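Local coordinates for protein extracellular ligand-binding receptor (Rhodopseudomonas palustris, PDB 4F06) that binds p-hydroxybenzoic acid, a lignin breakdown product, and probably delivers it to an ABC transporter as the solute-binding component, at residues 34-39 and 287-292; 73-78 and 300-305; 125-130 and 228-233; 144-149 and 154-159; 327-330 and 335-338. One frame throughout, in Å; residues are numbered along the deposited sequence. Where two conformers were deposited one is given.

Contacts 3 and 4 meet at one p-hydroxybenzoic acid: D232 of contact 3 holds its phenol oxygen and Y149 of contact 4 its carboxylate. Their centres lie about 10 Å apart, and T127 CG2 packs on A155 O at 3.5 Å. Contact 5 joins the same sheet; Q125 OE1 of contact 3 lies 2.8 Å from H335 NE2, a probable hydrogen bond. Contacts 1 and 2 share helix 283-301, with centres about 13 Å apart. They lie beside a second p-hydroxybenzoic acid, which E300 of contact 2 approaches. Contacts 1 and 4, on opposite sides of the chain's centre, are about 33 Å apart between centres.

Contact 1: residues 34-39 and 287-292; sequences AEHGNK and AAYDGA. With SO4 (sulfate ion), chain D.
E35 and H36, at the end of helix 19-36, meet Y289 of helix 283-301. The aliphatic part of E35 makes the first touch: its CG lies 4.3 Å from Y289 OH. The same CG sits over the centre of the H36 ring, 3.3 Å above its plane, so it backs one face of the imidazole. H36 does more. Its CG, anti to the carbonyl carbon (chi1 -65°), carries the ring toward Y289, and the two side chains cross at about a right angle. H36 NE2 and Y289 OH come to 3.9 Å and are joined through a sulfate, probably from the crystallisation liquor. H36 NE2 donates to sulfate O1 at 2.8 Å, almost straight at 176°. Y289 OH donates to the same oxygen at 2.7 Å. O1 lies at the edge of both rings, near their planes. The rings of W32 and Y289 meet edge-to-face, and W32 also meets the H36 ring. G37 leaves the helix with positive phi, and its carbonyl accepts from Y296 OH. The direct contact is small. Two donors converging on one sulfate oxygen are consistent with a spot that suits an anion, and a nearby negative charge would probably favour a protonated H36.

Contact 2: residues 73-78 and 300-305; sequences VQYLAG and EATSGK. With PHB (p-hydroxybenzoic acid), chain C.
Q74 and G304 share the one direct hydrogen bond of this contact. Q74 NE2 donates to G304 O at 3.1 Å, nearly straight at 173°. The acceptor lies in the amide plane of Q74, but the donor stands above the carbonyl plane of G304. Beyond CG the Q74 chain is extended (chi2 -166°), which carries the amide across to the turn. The second kind of link is water-mediated. One water donates to Q74 OE1 at 2.7 Å and to T302 OG1 at 2.8 Å. It also bonds Y75 OH at 2.7 Å, at the edge of the tyrosine ring and in its plane. T302 OG1 is bonded to M298 O as well. With an alanine for Q74, G304 O would probably lose this donor and the water one of its holds. Direct van der Waals contact is slight: Y75 OH and T302 OG1 stand 3.8 Å apart, while Q74 OE1 lies 3.6 Å from K305 C. At the far side E300 lines a p-hydroxybenzoic acid pocket. Helix 283-301 ends here in a Schellman motif, with S303 at positive phi. A type I' turn over T302-K305 overlaps it; its G304 carbonyl ties this helix end to the region of strand 75-78.

Contact 3: residues 125-130 and 228-233; sequences QNTVPA and MSTGDV. With PHB (p-hydroxybenzoic acid), chain B.
M228, a selenomethionine, meets A130 of helix 123-136. Its CG rests on A130 CB at 3.8 Å, and the chain bends at chi2 and chi3 so that SE also stays near that methyl. S229 turns from the helix; its OG donates to T230 O at 3.0 Å. V233 N reaches the same carbonyl oxygen from the opposite face of its plane. T230 points back at the helix. Its CG2 lies 3.6 Å from T127 OG1, which is itself bonded to M123 O, and 4.2 Å from N126 CB. Segment 125-130 thus runs nearly antiparallel to strand residues 228-230, a helix-on-sheet layer of the periplasmic binding protein fold. The strand runs into a 3-10 turn at 231-233 that reaches the ligand. T230 OG1 lies between its backbone N and carbonyl carbon (chi1 58°) and donates to D232 OD2 at 2.7 Å, which accepts on its anti lone pair. A water donates to that OD2 and to N126 OD1. The other oxygen, D232 OD1, accepts from O4 of p-hydroxybenzoic acid at 2.7 Å and also from Y253 OH. Were D232 an alanine, the phenol hydroxyl would probably lose this acceptor and T230 OG1 its partner.

Contact 4: residues 144-149 and 154-159; sequences IAVSDY and DAETAF. With PHB (p-hydroxybenzoic acid), chain B.
I144 and V146 of strand 141-147 press on helix 150-165, and these two carry the tight part of the contact. I144 CD1 reaches F159 CD1 at 3.9 Å, oblique to the ring. The same methyl lies 4.0 Å from E156 O. The other branch of I144, CG2, meets E156 CG at 4.1 Å, the two side chains crossing at about a right angle. V146 also uses both methyls: CG1 faces A155 CB at 4.3 Å and CG2 touches the E156 side chain. E156 CG is anti to the backbone N (chi1 175°), and the chain runs on extended, laying its methylenes against both strand residues. Its carboxylate finds charge partners elsewhere, OE1 with R175 and OE2 with K160. F199 stacks on F159 from the neighbouring strand 197-201. Toward the other end the contact loosens. D148 centres an inverse gamma turn, and Y149, at the N-cap position of the helix, points away from 154-159. Its ring goes instead to p-hydroxybenzoic acid, where Y149 OH donates to O2' at 2.7 Å with that oxygen near the ring plane. This is the first strand-to-helix step of a beta-alpha-beta unit. The E156 charge is thus probably balanced by R175 and K160 beside an apolar seam, and the Y149 hydroxyl gives the ligand carboxylate a donor.

Contact 5: residues 327-330 and 335-338; sequences VSID and HITQ
S328 and T337 bond through their backbones in both directions. T337 N donates to S328 O at 2.8 Å. S328 N donates to T337 O at 3.1 Å. Further along, D330 N reaches H335 O at 3.1 Å with an N-H...O angle of 163°. A water adds a side-chain link: it donates to D330 OD2 at 2.7 Å and bonds T337 OG1 at 2.6 Å. The second oxygen of D330, OD1, takes the backbone N of E332. Weaker CA-H...O contacts lie beside these bonds, from V327 CA to T337 O and from I336 CA to S328 O.

Packing follows the alternation of the strands. S328 and T337 point to one face, where S328 OG sits 3.6 Å from T337 CB. V327, I329, I336 and Q338 take the other. I336 CG1 is anti to the backbone N (chi1 -169°), which sends CD1 over to V327 CB at 3.8 Å. I329 CD1 comes against I336 CB at 4.0 Å, so I336 packs against both V327 and I329. V327 and Q338 lie side by side and point the same way. Q338 OE1 is held by R324, and its NE2 bonds Q125 and S120. H335 points away from segment 327-330; I336 CG2 lies over one face of its ring, toward the rim, and Q125 and R118 hold its nitrogens. The arrangement is a beta hairpin between strands 327-329 and 336-348, within the mixed sheet of this periplasmic binding protein.

Contact 1: residues 34-39 and 287-292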
# COMPACT_ATOMS: atom_id res chain seq x y z
N ALA A 34 -0.27 10.98 -18.96
CA ALA A 34 0.64 10.88 -20.14
C ALA A 34 0.07 9.92 -21.17
O ALA A 34 0.24 10.14 -22.37
CB ALA A 34 2.04 10.46 -19.71
N GLU A 35 -0.58 8.84 -20.71
CA GLU A 35 -1.16 7.88 -21.61
C GLU A 35 -2.55 8.27 -22.08
O GLU A 35 -2.91 8.01 -23.23
CB GLU A 35 -1.18 6.50 -20.92
CG GLU A 35 -1.79 5.37 -21.71
CD GLU A 35 -1.00 4.95 -22.92
OE1 GLU A 35 0.18 5.36 -23.04
OE2 GLU A 35 -1.52 4.19 -23.76
N HIS A 36 -3.39 8.78 -21.16
CA HIS A 36 -4.81 8.82 -21.37
C HIS A 36 -5.38 10.22 -21.50
O HIS A 36 -6.60 10.37 -21.75
CB HIS A 36 -5.53 8.03 -20.29
CG HIS A 36 -5.21 6.57 -20.33
ND1 HIS A 36 -5.53 5.79 -21.41
CD2 HIS A 36 -4.57 5.73 -19.45
CE1 HIS A 36 -5.14 4.54 -21.19
NE2 HIS A 36 -4.57 4.48 -20.01
N GLY A 37 -4.55 11.23 -21.26
CA GLY A 37 -5.01 12.63 -21.36
C GLY A 37 -5.77 13.11 -20.14
O GLY A 37 -5.92 12.36 -19.18
N ASN A 38 -6.26 14.33 -20.21
CA ASN A 38 -6.93 14.99 -19.08
C ASN A 38 -8.38 15.35 -19.42
O ASN A 38 -9.00 16.12 -18.70
CB ASN A 38 -6.17 16.23 -18.59
CG ASN A 38 -6.22 17.37 -19.57
OD1 ASN A 38 -6.55 17.19 -20.73
ND2 ASN A 38 -5.86 18.57 -19.12
N LYS A 39 -8.94 14.76 -20.47
CA LYS A 39 -10.32 14.98 -20.88
C LYS A 39 -11.18 13.70 -20.65
O LYS A 39 -10.81 12.58 -21.03
CB LYS A 39 -10.37 15.43 -22.36
CG LYS A 39 -10.02 16.91 -22.46
CD LYS A 39 -8.60 17.20 -22.87
CE LYS A 39 -8.34 18.70 -22.81
NZ LYS A 39 -6.90 19.06 -22.63
N ALA A 287 -0.93 2.38 -7.27
CA ALA A 287 -2.28 2.60 -6.68
C ALA A 287 -2.86 3.90 -7.23
O ALA A 287 -4.07 3.98 -7.42
CB ALA A 287 -2.18 2.65 -5.17
N ALA A 288 -2.01 4.90 -7.46
CA ALA A 288 -2.49 6.17 -8.02
C ALA A 288 -2.87 6.05 -9.49
O ALA A 288 -3.88 6.64 -9.91
CB ALA A 288 -1.45 7.28 -7.79
N TYR A 289 -2.08 5.30 -10.25
CA TYR A 289 -2.38 5.08 -11.67
C TYR A 289 -3.75 4.38 -11.80
O TYR A 289 -4.61 4.81 -12.58
CB TYR A 289 -1.26 4.22 -12.25
CG TYR A 289 -1.31 4.00 -13.76
CD1 TYR A 289 -0.76 4.94 -14.66
CD2 TYR A 289 -1.93 2.87 -14.29
CE1 TYR A 289 -0.79 4.73 -16.03
CE2 TYR A 289 -1.96 2.66 -15.66
CZ TYR A 289 -1.42 3.60 -16.54
OH TYR A 289 -1.48 3.44 -17.91
N ASP A 290 -3.95 3.29 -11.05
CA ASP A 290 -5.22 2.57 -11.06
C ASP A 290 -6.36 3.41 -10.45
O ASP A 290 -7.53 3.29 -10.86
CB ASP A 290 -5.08 1.21 -10.39
CG ASP A 290 -4.28 0.24 -11.25
OD1 ASP A 290 -4.53 0.18 -12.48
OD2 ASP A 290 -3.42 -0.45 -10.70
N GLY A 291 -6.05 4.24 -9.43
CA GLY A 291 -7.08 5.09 -8.86
C GLY A 291 -7.53 6.14 -9.88
O GLY A 291 -8.75 6.43 -9.96
N ALA A 292 -6.60 6.66 -10.68
CA ALA A 292 -6.99 7.61 -11.73
C ALA A 292 -7.90 6.91 -12.78
O ALA A 292 -8.88 7.52 -13.23
CB ALA A 292 -5.77 8.21 -12.40
S SO4 D . -3.70 1.06 -19.89
O1 SO4 D . -3.56 2.15 -18.93
O2 SO4 D . -4.24 1.62 -21.13
O3 SO4 D . -2.40 0.43 -20.13
O4 SO4 D . -4.74 0.08 -19.49

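Contact 2: residues 73-78 and 300-305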
# COMPACT_ATOMS: atom_id res chain seq x y z
N VAL A 73 -14.14 19.97 -5.18
CA VAL A 73 -13.78 18.71 -5.81
C VAL A 73 -14.97 17.75 -5.88
O VAL A 73 -15.81 17.73 -4.97
CB VAL A 73 -12.60 18.00 -5.10
CG1 VAL A 73 -11.37 18.91 -5.05
CG2 VAL A 73 -12.92 17.49 -3.68
N GLN A 74 -15.02 16.99 -6.97
CA GLN A 74 -16.02 15.94 -7.08
C GLN A 74 -15.55 14.63 -6.48
O GLN A 74 -16.38 13.74 -6.18
CB GLN A 74 -16.45 15.72 -8.52
CG GLN A 74 -17.33 16.81 -9.08
CD GLN A 74 -18.00 16.36 -10.37
OE1 GLN A 74 -18.22 15.18 -10.56
NE2 GLN A 74 -18.35 17.28 -11.21
N TYR A 75 -14.22 14.45 -6.31
CA TYR A 75 -13.62 13.19 -5.84
C TYR A 75 -12.45 13.55 -4.95
O TYR A 75 -11.77 14.55 -5.20
CB TYR A 75 -13.09 12.35 -7.03
CG TYR A 75 -14.20 11.97 -7.98
CD1 TYR A 75 -15.01 10.85 -7.73
CD2 TYR A 75 -14.50 12.80 -9.05
CE1 TYR A 75 -16.11 10.58 -8.55
CE2 TYR A 75 -15.58 12.54 -9.87
CZ TYR A 75 -16.40 11.45 -9.61
OH TYR A 75 -17.53 11.16 -10.36
N LEU A 76 -12.24 12.70 -3.94
CA LEU A 76 -11.02 12.78 -3.11
C LEU A 76 -10.21 11.49 -3.37
O LEU A 76 -10.75 10.46 -3.82
CB LEU A 76 -11.37 12.85 -1.61
CG LEU A 76 -11.92 14.20 -1.17
CD1 LEU A 76 -12.65 14.08 0.15
CD2 LEU A 76 -10.76 15.20 -1.04
N ALA A 77 -8.92 11.55 -3.08
CA ALA A 77 -8.06 10.40 -3.33
C ALA A 77 -6.82 10.50 -2.48
O ALA A 77 -6.45 11.59 -2.02
CB ALA A 77 -7.63 10.33 -4.80
N GLY A 78 -6.16 9.36 -2.29
CA GLY A 78 -4.84 9.35 -1.66
C GLY A 78 -4.88 8.64 -0.34
O GLY A 78 -5.40 7.51 -0.24
N GLU A 300 -16.98 9.25 -16.48
CA GLU A 300 -17.75 8.84 -17.68
C GLU A 300 -19.13 8.36 -17.28
O GLU A 300 -20.14 8.73 -17.91
CB GLU A 300 -17.04 7.72 -18.46
CG GLU A 300 -15.79 8.18 -19.14
CD GLU A 300 -15.23 7.23 -20.18
OE1 GLU A 300 -15.52 6.00 -20.21
OE2 GLU A 300 -14.45 7.77 -20.96
N ALA A 301 -19.20 7.53 -16.24
CA ALA A 301 -20.49 6.93 -15.87
C ALA A 301 -21.50 7.99 -15.47
O ALA A 301 -22.70 7.78 -15.63
CB ALA A 301 -20.29 5.97 -14.72
N THR A 302 -21.04 9.10 -14.90
CA THR A 302 -21.90 10.14 -14.37
C THR A 302 -21.98 11.33 -15.33
O THR A 302 -22.59 12.36 -15.00
CB THR A 302 -21.41 10.64 -12.99
OG1 THR A 302 -20.07 11.15 -13.16
CG2 THR A 302 -21.44 9.54 -11.96
N SER A 303 -21.36 11.23 -16.51
CA SER A 303 -21.33 12.36 -17.48
C SER A 303 -20.77 13.64 -16.84
O SER A 303 -21.16 14.76 -17.18
CB SER A 303 -22.73 12.59 -18.06
OG SER A 303 -23.16 11.41 -18.69
N GLY A 304 -19.81 13.48 -15.92
CA GLY A 304 -19.17 14.61 -15.30
C GLY A 304 -20.00 15.36 -14.29
O GLY A 304 -19.60 16.46 -13.88
N LYS A 305 -21.13 14.76 -13.86
CA LYS A 305 -21.94 15.36 -12.81
C LYS A 305 -21.69 14.63 -11.49
O LYS A 305 -21.38 13.43 -11.46
CB LYS A 305 -23.41 15.23 -13.18
CG LYS A 305 -23.77 16.05 -14.41
CD LYS A 305 -25.26 16.03 -14.73
CE LYS A 305 -26.09 16.71 -13.64
NZ LYS A 305 -27.57 16.74 -13.89
C1' PHB C . -10.90 6.82 -19.67
O1' PHB C . -11.84 7.69 -19.67
O2' PHB C . -9.77 6.93 -20.21
C1 PHB C . -11.14 5.51 -19.06
C2 PHB C . -10.10 4.55 -19.10
C3 PHB C . -10.32 3.29 -18.57
C4 PHB C . -11.55 3.03 -17.95
C5 PHB C . -12.56 4.01 -17.88
C6 PHB C . -12.37 5.28 -18.45
O4 PHB C . -11.71 1.79 -17.42
O HOH W 1 -18.29 12.99 -12.13

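Contact 3: residues 125-130 and 228-233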
# COMPACT_ATOMS: atom_id res chain seq x y z
N GLN A 125 -4.63 -8.95 3.26
CA GLN A 125 -4.45 -9.45 1.90
C GLN A 125 -3.00 -9.88 1.64
O GLN A 125 -2.77 -10.95 1.09
CB GLN A 125 -4.86 -8.34 0.94
CG GLN A 125 -4.87 -8.74 -0.54
CD GLN A 125 -5.47 -7.59 -1.34
OE1 GLN A 125 -5.11 -6.40 -1.15
NE2 GLN A 125 -6.40 -7.91 -2.23
N ASN A 126 -2.03 -9.07 2.07
CA ASN A 126 -0.62 -9.41 1.88
C ASN A 126 -0.08 -10.33 2.97
O ASN A 126 0.87 -11.10 2.73
CB ASN A 126 0.27 -8.16 1.80
CG ASN A 126 0.11 -7.37 0.50
OD1 ASN A 126 0.13 -6.09 0.49
ND2 ASN A 126 0.00 -8.09 -0.57
N THR A 127 -0.66 -10.30 4.18
CA THR A 127 -0.10 -11.07 5.31
C THR A 127 -0.50 -12.54 5.29
O THR A 127 0.29 -13.40 5.70
CB THR A 127 -0.51 -10.42 6.64
OG1 THR A 127 0.06 -9.12 6.71
CG2 THR A 127 0.01 -11.23 7.84
N VAL A 128 -1.72 -12.86 4.85
CA VAL A 128 -2.11 -14.29 4.84
C VAL A 128 -1.10 -15.08 3.97
O VAL A 128 -0.64 -16.14 4.42
CB VAL A 128 -3.58 -14.40 4.40
CG1 VAL A 128 -3.93 -15.83 3.96
CG2 VAL A 128 -4.50 -13.95 5.55
N PRO A 129 -0.72 -14.60 2.76
CA PRO A 129 0.33 -15.34 2.03
C PRO A 129 1.68 -15.39 2.75
O PRO A 129 2.38 -16.39 2.63
CB PRO A 129 0.40 -14.59 0.68
CG PRO A 129 -1.02 -14.10 0.48
CD PRO A 129 -1.40 -13.63 1.88
N ALA A 130 2.05 -14.34 3.48
CA ALA A 130 3.32 -14.36 4.22
C ALA A 130 3.30 -15.50 5.21
O ALA A 130 4.34 -16.18 5.37
CB ALA A 130 3.57 -13.04 4.93
N MSE A 228 10.67 -12.34 7.29
CA MSE A 228 9.50 -12.30 6.40
C MSE A 228 8.80 -10.97 6.71
O MSE A 228 8.60 -10.59 7.88
CB MSE A 228 8.54 -13.46 6.67
CG MSE A 228 7.21 -13.43 5.87
SE MSE A 228 7.47 -13.54 3.93
CE MSE A 228 8.02 -15.21 3.97
N SER A 229 8.47 -10.25 5.67
CA SER A 229 7.81 -8.98 5.86
C SER A 229 6.71 -8.84 4.84
O SER A 229 6.67 -9.58 3.86
CB SER A 229 8.80 -7.83 5.73
OG SER A 229 9.33 -7.73 4.44
N THR A 230 5.82 -7.86 5.02
CA THR A 230 5.06 -7.38 3.88
C THR A 230 6.02 -6.46 3.10
O THR A 230 7.06 -5.95 3.60
CB THR A 230 3.79 -6.69 4.30
OG1 THR A 230 4.12 -5.59 5.17
CG2 THR A 230 2.84 -7.64 5.02
N GLY A 231 5.65 -6.19 1.87
CA GLY A 231 6.52 -5.40 0.97
C GLY A 231 6.70 -3.96 1.41
O GLY A 231 7.62 -3.29 0.94
N ASP A 232 5.89 -3.48 2.36
CA ASP A 232 6.10 -2.16 2.96
C ASP A 232 7.50 -2.01 3.49
O ASP A 232 8.01 -0.88 3.57
CB ASP A 232 5.11 -2.02 4.12
CG ASP A 232 3.70 -2.29 3.65
OD1 ASP A 232 3.07 -1.40 3.08
OD2 ASP A 232 3.26 -3.46 3.80
N VAL A 233 8.11 -3.11 3.90
CA VAL A 233 9.38 -3.06 4.63
C VAL A 233 10.59 -2.99 3.71
O VAL A 233 11.69 -2.67 4.17
CB VAL A 233 9.41 -4.24 5.63
CG1 VAL A 233 10.71 -4.27 6.42
CG2 VAL A 233 8.19 -4.20 6.57
C1' PHB B . -1.32 2.67 6.73
O1' PHB B . -2.38 2.08 6.49
O2' PHB B . -1.22 3.57 7.64
C1 PHB B . -0.11 2.27 5.95
C2 PHB B . -0.02 0.98 5.40
C3 PHB B . 1.12 0.59 4.73
C4 PHB B . 2.20 1.44 4.63
C5 PHB B . 2.13 2.70 5.18
C6 PHB B . 1.00 3.13 5.85
O4 PHB B . 3.35 1.08 4.03
O HOH W 2 0.96 -5.03 3.21

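Contact 4: residues 144-149 and 154-159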
# COMPACT_ATOMS: atom_id res chain seq x y z
N ILE A 144 6.67 -11.86 16.01
CA ILE A 144 6.00 -10.79 15.27
C ILE A 144 6.40 -9.44 15.83
O ILE A 144 6.35 -9.26 17.05
CB ILE A 144 4.46 -10.95 15.33
CG1 ILE A 144 4.01 -12.29 14.69
CG2 ILE A 144 3.76 -9.74 14.72
CD1 ILE A 144 2.52 -12.59 14.88
N ALA A 145 6.74 -8.50 14.96
CA ALA A 145 7.03 -7.14 15.41
C ALA A 145 6.27 -6.21 14.45
O ALA A 145 6.56 -6.21 13.23
CB ALA A 145 8.53 -6.82 15.35
N VAL A 146 5.29 -5.46 14.96
CA VAL A 146 4.52 -4.59 14.10
C VAL A 146 4.39 -3.21 14.70
O VAL A 146 4.37 -3.07 15.95
CB VAL A 146 3.08 -5.12 13.86
CG1 VAL A 146 3.11 -6.42 13.09
CG2 VAL A 146 2.28 -5.27 15.17
N SER A 147 4.30 -2.17 13.86
CA SER A 147 4.02 -0.83 14.39
C SER A 147 2.65 -0.86 15.09
O SER A 147 1.68 -1.45 14.59
CB SER A 147 4.05 0.21 13.28
OG SER A 147 5.35 0.26 12.74
N ASP A 148 2.56 -0.12 16.20
CA ASP A 148 1.39 -0.18 17.08
C ASP A 148 0.31 0.81 16.63
O ASP A 148 0.06 1.84 17.27
CB ASP A 148 1.83 0.15 18.50
CG ASP A 148 0.73 -0.04 19.50
OD1 ASP A 148 -0.26 -0.76 19.20
OD2 ASP A 148 0.88 0.52 20.60
N TYR A 149 -0.36 0.50 15.53
CA TYR A 149 -1.56 1.23 15.10
C TYR A 149 -2.30 0.33 14.11
O TYR A 149 -1.88 -0.78 13.84
CB TYR A 149 -1.25 2.65 14.54
CG TYR A 149 -0.66 2.71 13.12
CD1 TYR A 149 0.49 1.98 12.74
CD2 TYR A 149 -1.21 3.57 12.20
CE1 TYR A 149 0.99 2.09 11.44
CE2 TYR A 149 -0.71 3.68 10.90
CZ TYR A 149 0.38 2.92 10.54
OH TYR A 149 0.90 3.02 9.26
N ASP A 154 -3.78 -5.24 12.37
CA ASP A 154 -4.34 -6.16 11.38
C ASP A 154 -3.28 -7.21 10.97
O ASP A 154 -3.56 -8.39 10.88
CB ASP A 154 -4.74 -5.43 10.11
CG ASP A 154 -6.14 -4.84 10.10
OD1 ASP A 154 -6.86 -4.83 11.09
OD2 ASP A 154 -6.45 -4.27 9.03
N ALA A 155 -2.06 -6.77 10.69
CA ALA A 155 -1.00 -7.70 10.23
C ALA A 155 -0.71 -8.74 11.31
O ALA A 155 -0.55 -9.93 11.01
CB ALA A 155 0.29 -6.96 9.88
N GLU A 156 -0.60 -8.30 12.58
CA GLU A 156 -0.36 -9.25 13.65
C GLU A 156 -1.48 -10.29 13.73
O GLU A 156 -1.20 -11.49 13.87
CB GLU A 156 -0.22 -8.48 14.97
CG GLU A 156 -0.10 -9.41 16.18
CD GLU A 156 -0.04 -8.65 17.49
OE1 GLU A 156 -0.12 -7.45 17.51
OE2 GLU A 156 0.03 -9.33 18.54
N THR A 157 -2.73 -9.84 13.70
CA THR A 157 -3.90 -10.74 13.83
C THR A 157 -3.91 -11.72 12.66
O THR A 157 -4.06 -12.93 12.84
CB THR A 157 -5.18 -9.90 13.85
OG1 THR A 157 -5.11 -9.02 14.98
CG2 THR A 157 -6.37 -10.82 13.95
N ALA A 158 -3.69 -11.20 11.44
CA ALA A 158 -3.71 -12.05 10.26
C ALA A 158 -2.61 -13.10 10.31
O ALA A 158 -2.82 -14.29 9.98
CB ALA A 158 -3.53 -11.20 9.01
N PHE A 159 -1.39 -12.69 10.71
CA PHE A 159 -0.29 -13.65 10.74
C PHE A 159 -0.52 -14.70 11.83
O PHE A 159 -0.34 -15.91 11.58
CB PHE A 159 1.07 -12.95 10.97
CG PHE A 159 2.21 -13.86 10.68
CD1 PHE A 159 2.69 -14.75 11.64
CD2 PHE A 159 2.78 -13.87 9.41
CE1 PHE A 159 3.73 -15.64 11.34
CE2 PHE A 159 3.85 -14.72 9.12
CZ PHE A 159 4.30 -15.63 10.07
C1' PHB B . -1.32 2.67 6.73
O1' PHB B . -2.38 2.08 6.49
O2' PHB B . -1.22 3.57 7.64
C1 PHB B . -0.11 2.27 5.95
C2 PHB B . -0.02 0.98 5.40
C3 PHB B . 1.12 0.59 4.73
C4 PHB B . 2.20 1.44 4.63
C5 PHB B . 2.13 2.70 5.18
C6 PHB B . 1.00 3.13 5.85
O4 PHB B . 3.35 1.08 4.03

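Contact 5: residues 327-330 and 335-338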
# COMPACT_ATOMS: atom_id res chain seq x y z
N VAL A 327 -6.50 -7.42 -11.93
CA VAL A 327 -7.15 -6.92 -10.71
C VAL A 327 -8.63 -6.74 -10.95
O VAL A 327 -9.10 -6.71 -12.09
CB VAL A 327 -6.54 -5.59 -10.23
CG1 VAL A 327 -5.08 -5.75 -9.83
CG2 VAL A 327 -6.74 -4.49 -11.26
N SER A 328 -9.38 -6.60 -9.86
CA SER A 328 -10.78 -6.22 -9.98
C SER A 328 -11.21 -5.50 -8.72
O SER A 328 -10.54 -5.64 -7.68
CB SER A 328 -11.68 -7.46 -10.20
OG SER A 328 -11.53 -8.37 -9.13
N ILE A 329 -12.31 -4.76 -8.78
CA ILE A 329 -12.88 -4.19 -7.53
C ILE A 329 -14.01 -5.11 -7.08
O ILE A 329 -15.04 -5.28 -7.77
CB ILE A 329 -13.43 -2.77 -7.79
CG1 ILE A 329 -12.30 -1.81 -8.20
CG2 ILE A 329 -14.12 -2.31 -6.51
CD1 ILE A 329 -11.14 -1.73 -7.20
N ASP A 330 -13.84 -5.73 -5.93
CA ASP A 330 -14.87 -6.60 -5.38
C ASP A 330 -16.10 -5.77 -5.01
O ASP A 330 -15.97 -4.84 -4.25
CB ASP A 330 -14.31 -7.32 -4.15
CG ASP A 330 -15.22 -8.45 -3.67
OD1 ASP A 330 -16.41 -8.23 -3.57
OD2 ASP A 330 -14.77 -9.58 -3.43
N HIS A 335 -12.89 -3.19 -2.31
CA HIS A 335 -11.43 -3.31 -2.26
C HIS A 335 -10.90 -4.05 -3.49
O HIS A 335 -11.56 -4.97 -4.02
CB HIS A 335 -11.01 -4.06 -0.98
CG HIS A 335 -9.54 -4.14 -0.87
ND1 HIS A 335 -8.75 -3.03 -0.67
CD2 HIS A 335 -8.69 -5.20 -1.12
CE1 HIS A 335 -7.46 -3.40 -0.77
NE2 HIS A 335 -7.40 -4.72 -1.04
N ILE A 336 -9.69 -3.70 -3.92
CA ILE A 336 -9.05 -4.34 -5.10
C ILE A 336 -8.61 -5.77 -4.79
O ILE A 336 -7.74 -6.01 -3.96
CB ILE A 336 -7.90 -3.42 -5.59
CG1 ILE A 336 -7.40 -3.88 -6.96
CG2 ILE A 336 -6.79 -3.26 -4.55
CD1 ILE A 336 -6.58 -2.83 -7.69
N THR A 337 -9.23 -6.74 -5.52
CA THR A 337 -8.75 -8.11 -5.52
C THR A 337 -7.56 -8.21 -6.46
O THR A 337 -7.60 -7.66 -7.57
CB THR A 337 -9.88 -9.03 -5.99
OG1 THR A 337 -10.85 -9.03 -4.95
CG2 THR A 337 -9.39 -10.48 -6.19
N GLN A 338 -6.49 -8.87 -6.05
CA GLN A 338 -5.24 -8.81 -6.81
C GLN A 338 -4.35 -9.96 -6.40
O GLN A 338 -4.44 -10.54 -5.31
CB GLN A 338 -4.53 -7.48 -6.53
CG GLN A 338 -4.12 -7.28 -5.05
CD GLN A 338 -3.71 -5.85 -4.82
OE1 GLN A 338 -3.28 -5.18 -5.75
NE2 GLN A 338 -3.81 -5.35 -3.58
O HOH W 3 -12.88 -10.71 -5.07